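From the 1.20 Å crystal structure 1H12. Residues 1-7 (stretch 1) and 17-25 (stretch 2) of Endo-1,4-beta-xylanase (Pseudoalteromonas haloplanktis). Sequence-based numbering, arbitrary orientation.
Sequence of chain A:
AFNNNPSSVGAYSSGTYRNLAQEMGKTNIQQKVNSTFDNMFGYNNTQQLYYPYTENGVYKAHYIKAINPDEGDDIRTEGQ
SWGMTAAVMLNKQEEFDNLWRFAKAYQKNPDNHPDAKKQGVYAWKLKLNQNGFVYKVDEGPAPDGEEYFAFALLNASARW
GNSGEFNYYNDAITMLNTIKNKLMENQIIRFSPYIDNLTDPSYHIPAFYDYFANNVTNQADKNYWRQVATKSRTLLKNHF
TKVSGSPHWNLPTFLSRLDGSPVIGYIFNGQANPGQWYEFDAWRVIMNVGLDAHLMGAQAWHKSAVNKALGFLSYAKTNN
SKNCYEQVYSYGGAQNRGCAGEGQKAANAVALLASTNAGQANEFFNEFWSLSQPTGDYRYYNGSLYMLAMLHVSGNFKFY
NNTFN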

ATOM      1  N   ALA A   1       8.463  12.014  23.377  1.00 19.40           N
ATOM      2  CA  ALA A   1       6.998  11.972  23.527  1.00 18.97           C
ATOM      3  C   ALA A   1       6.336  12.082  22.153  1.00 17.35           C
ATOM      4  O   ALA A   1       6.876  12.710  21.270  1.00 17.56           O
ATOM      5  N   PHE A   2       5.173  11.508  22.022  1.00 16.44           N
ATOM      6  CA  PHE A   2       4.404  11.625  20.797  1.00 14.95           C
ATOM      7  C   PHE A   2       4.115  13.032  20.420  1.00 15.51           C
ATOM      8  O   PHE A   2       3.618  13.813  21.273  1.00 17.31           O
ATOM      9  N   ASN A   3       4.364  13.419  19.175  1.00 14.72           N
ATOM     10  CA  ASN A   3       3.978  14.727  18.668  1.00 15.57           C
ATOM     11  C   ASN A   3       2.519  14.679  18.235  1.00 15.04           C
ATOM     12  O   ASN A   3       2.189  14.184  17.149  1.00 15.59           O
ATOM     13  N   ASN A   4       1.638  15.189  19.076  1.00 15.19           N
ATOM     14  CA  ASN A   4       0.230  15.230  18.797  1.00 14.70           C
ATOM     15  C   ASN A   4      -0.195  16.460  18.053  1.00 15.58           C
ATOM     16  O   ASN A   4      -1.417  16.675  17.891  1.00 15.97           O
ATOM     17  N   ASN A   5       0.738  17.211  17.518  1.00 14.99           N
ATOM     18  CA  ASN A   5       0.440  18.366  16.703  1.00 16.88           C
ATOM     19  C   ASN A   5       1.228  18.298  15.369  1.00 17.00           C
ATOM     20  O   ASN A   5       2.127  19.080  15.108  1.00 18.31           O
ATOM     21  N   PRO A   6       0.906  17.315  14.538  1.00 15.56           N
ATOM     22  CA  PRO A   6       1.675  17.122  13.301  1.00 15.40           C
ATOM     23  C   PRO A   6       1.654  18.338  12.447  1.00 15.67           C
ATOM     24  O   PRO A   6       0.637  19.002  12.302  1.00 16.22           O
ATOM     25  N   SER A   7       2.807  18.640  11.839  1.00 15.42           N
ATOM     26  CA  SER A   7       2.939  19.814  10.998  1.00 15.93           C
ATOM     27  C   SER A   7       2.068  19.834   9.785  1.00 15.41           C
ATOM     28  O   SER A   7       1.844  18.806   9.163  1.00 14.09           O
ATOM     29  N   TYR A  17      11.865  14.412   8.424  1.00 13.68           N
ATOM     30  CA  TYR A  17      11.056  13.213   8.601  1.00 12.24           C
ATOM     31  C   TYR A  17      10.934  12.900  10.093  1.00 12.22           C
ATOM     32  O   TYR A  17      11.920  12.907  10.837  1.00 15.31           O
ATOM     33  N   ARG A  18       9.725  12.618  10.515  1.00 11.38           N
ATOM     34  CA  ARG A  18       9.485  12.131  11.852  1.00 10.76           C
ATOM     35  C   ARG A  18       9.989  10.722  11.981  1.00 11.16           C
ATOM     36  O   ARG A  18       9.978   9.922  11.024  1.00 11.48           O
ATOM     37  N   ASN A  19      10.421  10.398  13.195  1.00 11.90           N
ATOM     38  CA  ASN A  19      10.722   9.045  13.641  1.00 11.64           C
ATOM     39  C   ASN A  19       9.767   8.732  14.760  1.00 11.26           C
ATOM     40  O   ASN A  19      10.011   9.056  15.933  1.00 12.49           O
ATOM     41  N   LEU A  20       8.615   8.172  14.407  1.00 11.67           N
ATOM     42  CA  LEU A  20       7.542   7.918  15.359  1.00 11.61           C
ATOM     43  C   LEU A  20       7.992   7.014  16.477  1.00 11.57           C
ATOM     44  O   LEU A  20       7.671   7.260  17.656  1.00 12.87           O
ATOM     45  N   ALA A  21       8.747   5.976  16.174  1.00 11.45           N
ATOM     46  CA  ALA A  21       9.232   5.083  17.191  1.00 12.15           C
ATOM     47  C   ALA A  21      10.103   5.810  18.218  1.00 13.33           C
ATOM     48  O   ALA A  21      10.015   5.517  19.414  1.00 15.28           O
ATOM     49  N   GLN A  22      10.906   6.744  17.744  1.00 12.87           N
ATOM     50  CA  GLN A  22      11.741   7.540  18.659  1.00 14.14           C
ATOM     51  C   GLN A  22      10.877   8.439  19.512  1.00 13.95           C
ATOM     52  O   GLN A  22      11.123   8.587  20.724  1.00 15.35           O
ATOM     53  N   GLU A  23       9.877   9.087  18.919  1.00 13.43           N
ATOM     54  CA  GLU A  23       8.933   9.874  19.699  1.00 13.76           C
ATOM     55  C   GLU A  23       8.311   9.052  20.811  1.00 14.12           C
ATOM     56  O   GLU A  23       8.079   9.570  21.935  1.00 16.43           O
ATOM     57  N   MET A  24       8.061   7.784  20.556  1.00 14.10           N
ATOM     58  CA  MET A  24       7.400   6.894  21.476  1.00 15.34           C
ATOM     59  C   MET A  24       8.404   6.271  22.457  1.00 16.49           C
ATOM     60  O   MET A  24       8.041   5.400  23.206  1.00 19.40           O
ATOM     61  N   GLY A  25       9.635   6.700  22.414  1.00 16.27           N
ATOM     62  CA  GLY A  25      10.639   6.269  23.416  1.00 17.38           C
ATOM     63  C   GLY A  25      11.280   4.948  23.179  1.00 17.91           C
ATOM     64  O   GLY A  25      11.909   4.362  24.099  1.00 19.80           O
TER

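The contact between the two stretches is small, burying 328 Å² summed over both sides, and is organised around Glu23, at the end of the short helix 20-23. Its CA-to-CB bond points toward stretch 1, and chi1 of -64° (m) with chi2 of 180° (t) extends the carboxylate to the backbone of Asn3. There Asn3 N donates to Glu23 OE1 at 2.9 Å with an N-H...acceptor angle of 168°, close to linear. The main chain of Glu23 supplies a second link: Ala1 N donates to Glu23 O, also at 2.9 Å. Phe2 N lies 3.5 Å from Glu23 O, but the angle is poor and no hydrogen bond is assigned.

Arg18 also points toward stretch 1, with chi1 m, chi2 t, chi3 p and chi4 of -180°. Its guanidinium holds the Glu23 carboxylate in a two-pronged arrangement: NE donates to Glu23 OE2 at 2.9 Å (158°), and NH2 donates to Glu23 OE1 at 2.8 Å (166°), the latter distance defining the salt bridge. Glu23 OE1 therefore accepts from both Arg18 NH2 and Asn3 N, so the ion pair within stretch 2 is tied directly to the backbone of stretch 1. Arg18 NH2 also comes within 3.2 Å of Asn3 O, a pair whose geometry leaves hydrogen bonding undecided. Pro6 CB packs 3.7 Å from Arg18 NH1.

Waters complete several of these polar groups. Water 3 donates to Glu23 OE2 at 2.8 Å and accepts from Asn3 ND2 at 3.0 Å, bridging the two side chains. The Asn3 amide, set by chi1 t, is used at both ends, since its OD1 accepts from Asn5 N at 2.9 Å (156°). Water 2 accepts from Arg18 NH1 at 2.8 Å and lies 2.9 Å from Asn3 O. Near the chain start, water 1 donates to Gln22 O at 2.8 Å and accepts a weak bond from Ala1 N at 3.0 Å.

Phe2 supplies the apolar part. Its CA-to-CB bond runs sideways, and chi1 of 179° (t) with chi2 of 62° brings ring atom CD1 to 3.7 Å from Leu20 CD1, which sits at the ring edge. Leu20 (t, p) and Met24 (m, m, m) both bring their side-chain ends nearer than their CA-to-CB directions suggest. Met24 SD lies 3.7 Å from Phe2 CB and 5.2 Å from the ring centroid, 60° off the normal, an oblique sulfur-aromatic approach. Phe2 CE1 meets the guanidinium edge, 3.6 Å from Arg18 NH2.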

ATOM      1  CB  ALA A   1       6.496  13.084  24.410  1.00 21.67           C
ATOM      2  CB  PHE A   2       3.096  10.877  20.969  1.00 16.18           C
ATOM      3  CG  PHE A   2       2.177  10.927  19.768  1.00 14.26           C
ATOM      4  CD1 PHE A   2       2.551  10.401  18.544  1.00 13.66           C
ATOM      5  CD2 PHE A   2       0.935  11.512  19.863  1.00 14.82           C
ATOM      6  CE1 PHE A   2       1.675  10.418  17.454  1.00 13.66           C
ATOM      7  CE2 PHE A   2       0.075  11.545  18.749  1.00 14.44           C
ATOM      8  CZ  PHE A   2       0.461  11.010  17.554  1.00 13.42           C
ATOM      9  CB  ASN A   3       4.863  15.134  17.518  1.00 16.03           C
ATOM     10  CG  ASN A   3       4.578  16.515  17.039  1.00 18.25           C
ATOM     11  OD1 ASN A   3       3.608  17.141  17.496  1.00 18.95           O
ATOM     12  ND2 ASN A   3       5.366  17.014  16.096  1.00 21.52           N
ATOM     13  CB  ASN A   4      -0.566  15.033  20.057  1.00 17.09           C
ATOM     14  CG  ASN A   4      -0.539  16.230  20.961  1.00 20.31           C
ATOM     15  OD1 ASN A   4       0.327  17.037  20.874  1.00 24.25           O
ATOM     16  ND2 ASN A   4      -1.533  16.346  21.797  1.00 27.72           N
ATOM     17  CB  ASN A   5       0.884  19.637  17.481  1.00 19.75           C
ATOM     18  CG  ASN A   5       0.402  20.913  16.844  1.00 27.11           C
ATOM     19  OD1 ASN A   5      -0.590  20.901  16.054  1.00 33.35           O
ATOM     20  ND2 ASN A   5       1.070  22.059  17.185  1.00 33.42           N
ATOM     21  CB  PRO A   6       0.982  15.938  12.664  1.00 15.25           C
ATOM     22  CG  PRO A   6      -0.406  15.980  13.190  1.00 15.80           C
ATOM     23  CD  PRO A   6      -0.205  16.361  14.705  1.00 15.46           C
ATOM     24  CB  SER A   7       4.392  19.975  10.572  1.00 18.49           C
ATOM     25  OG  SER A   7       4.558  21.204   9.858  1.00 19.12           O
ATOM     26  CB  TYR A  17      11.717  12.028   7.875  1.00 12.42           C
ATOM     27  CG  TYR A  17      11.508  12.130   6.366  1.00 11.71           C
ATOM     28  CD1 TYR A  17      12.329  12.926   5.560  1.00 12.24           C
ATOM     29  CD2 TYR A  17      10.459  11.460   5.753  1.00 10.77           C
ATOM     30  CE1 TYR A  17      12.119  13.058   4.231  1.00 12.33           C
ATOM     31  CE2 TYR A  17      10.239  11.594   4.385  1.00 10.86           C
ATOM     32  CZ  TYR A  17      11.056  12.389   3.618  1.00 11.25           C
ATOM     33  OH  TYR A  17      10.806  12.500   2.260  1.00 12.45           O
ATOM     34  CB  ARG A  18       8.003  12.130  12.188  1.00 10.89           C
ATOM     35  CG  ARG A  18       7.385  13.496  12.245  1.00 12.20           C
ATOM     36  CD  ARG A  18       5.873  13.486  12.443  1.00 12.73           C
ATOM     37  NE  ARG A  18       5.505  12.883  13.718  1.00 11.87           N
ATOM     38  CZ  ARG A  18       4.247  12.747  14.128  1.00 11.32           C
ATOM     39  NH1 ARG A  18       3.261  13.086  13.315  1.00 12.00           N
ATOM     40  NH2 ARG A  18       3.968  12.258  15.314  1.00 12.41           N
ATOM     41  CB  ASN A  19      12.193   8.946  14.086  1.00 12.80           C
ATOM     42  CG  ASN A  19      12.613   7.536  14.458  1.00 12.49           C
ATOM     43  OD1 ASN A  19      11.798   6.693  14.813  1.00 12.55           O
ATOM     44  ND2 ASN A  19      13.937   7.274  14.383  1.00 14.44           N
ATOM     45  CB  LEU A  20       6.301   7.382  14.659  1.00 10.85           C
ATOM     46  CG  LEU A  20       5.140   7.061  15.550  1.00 11.59           C
ATOM     47  CD1 LEU A  20       4.594   8.264  16.291  1.00 13.21           C
ATOM     48  CD2 LEU A  20       3.981   6.476  14.689  1.00 11.86           C
ATOM     49  CB  ALA A  21       9.987   3.919  16.579  1.00 12.62           C
ATOM     50  CB  GLN A  22      12.738   8.354  17.848  1.00 13.99           C
ATOM     51  CG  GLN A  22      13.729   9.116  18.664  1.00 18.40           C
ATOM     52  CD  GLN A  22      14.727   9.791  17.693  1.00 25.55           C
ATOM     53  OE1 GLN A  22      14.376  10.667  16.903  1.00 29.24           O
ATOM     54  NE2 GLN A  22      15.936   9.297  17.685  1.00 36.57           N
ATOM     55  CB  GLU A  23       7.812  10.447  18.805  1.00 14.07           C
ATOM     56  CG  GLU A  23       8.289  11.432  17.765  1.00 13.59           C
ATOM     57  CD  GLU A  23       7.190  11.990  16.888  1.00 13.09           C
ATOM     58  OE1 GLU A  23       5.992  11.871  17.271  1.00 14.79           O
ATOM     59  OE2 GLU A  23       7.531  12.569  15.802  1.00 14.05           O
ATOM     60  CB  MET A  24       6.654   5.787  20.699  1.00 14.73           C
ATOM     61  CG  MET A  24       5.526   6.347  19.847  1.00 14.87           C
ATOM     62  SD  MET A  24       4.317   7.341  20.768  1.00 20.85           S
ATOM     63  CE  MET A  24       3.590   6.223  21.683  1.00 24.95           C
TER
HETATM   64  O   HOH W   1      11.059  10.619  22.646  1.00 27.62           O
HETATM   65  O   HOH W   2       0.904  12.967  14.840  1.00 16.17           O
HETATM   66  O   HOH W   3       7.810  15.328  15.692  1.00 19.64           O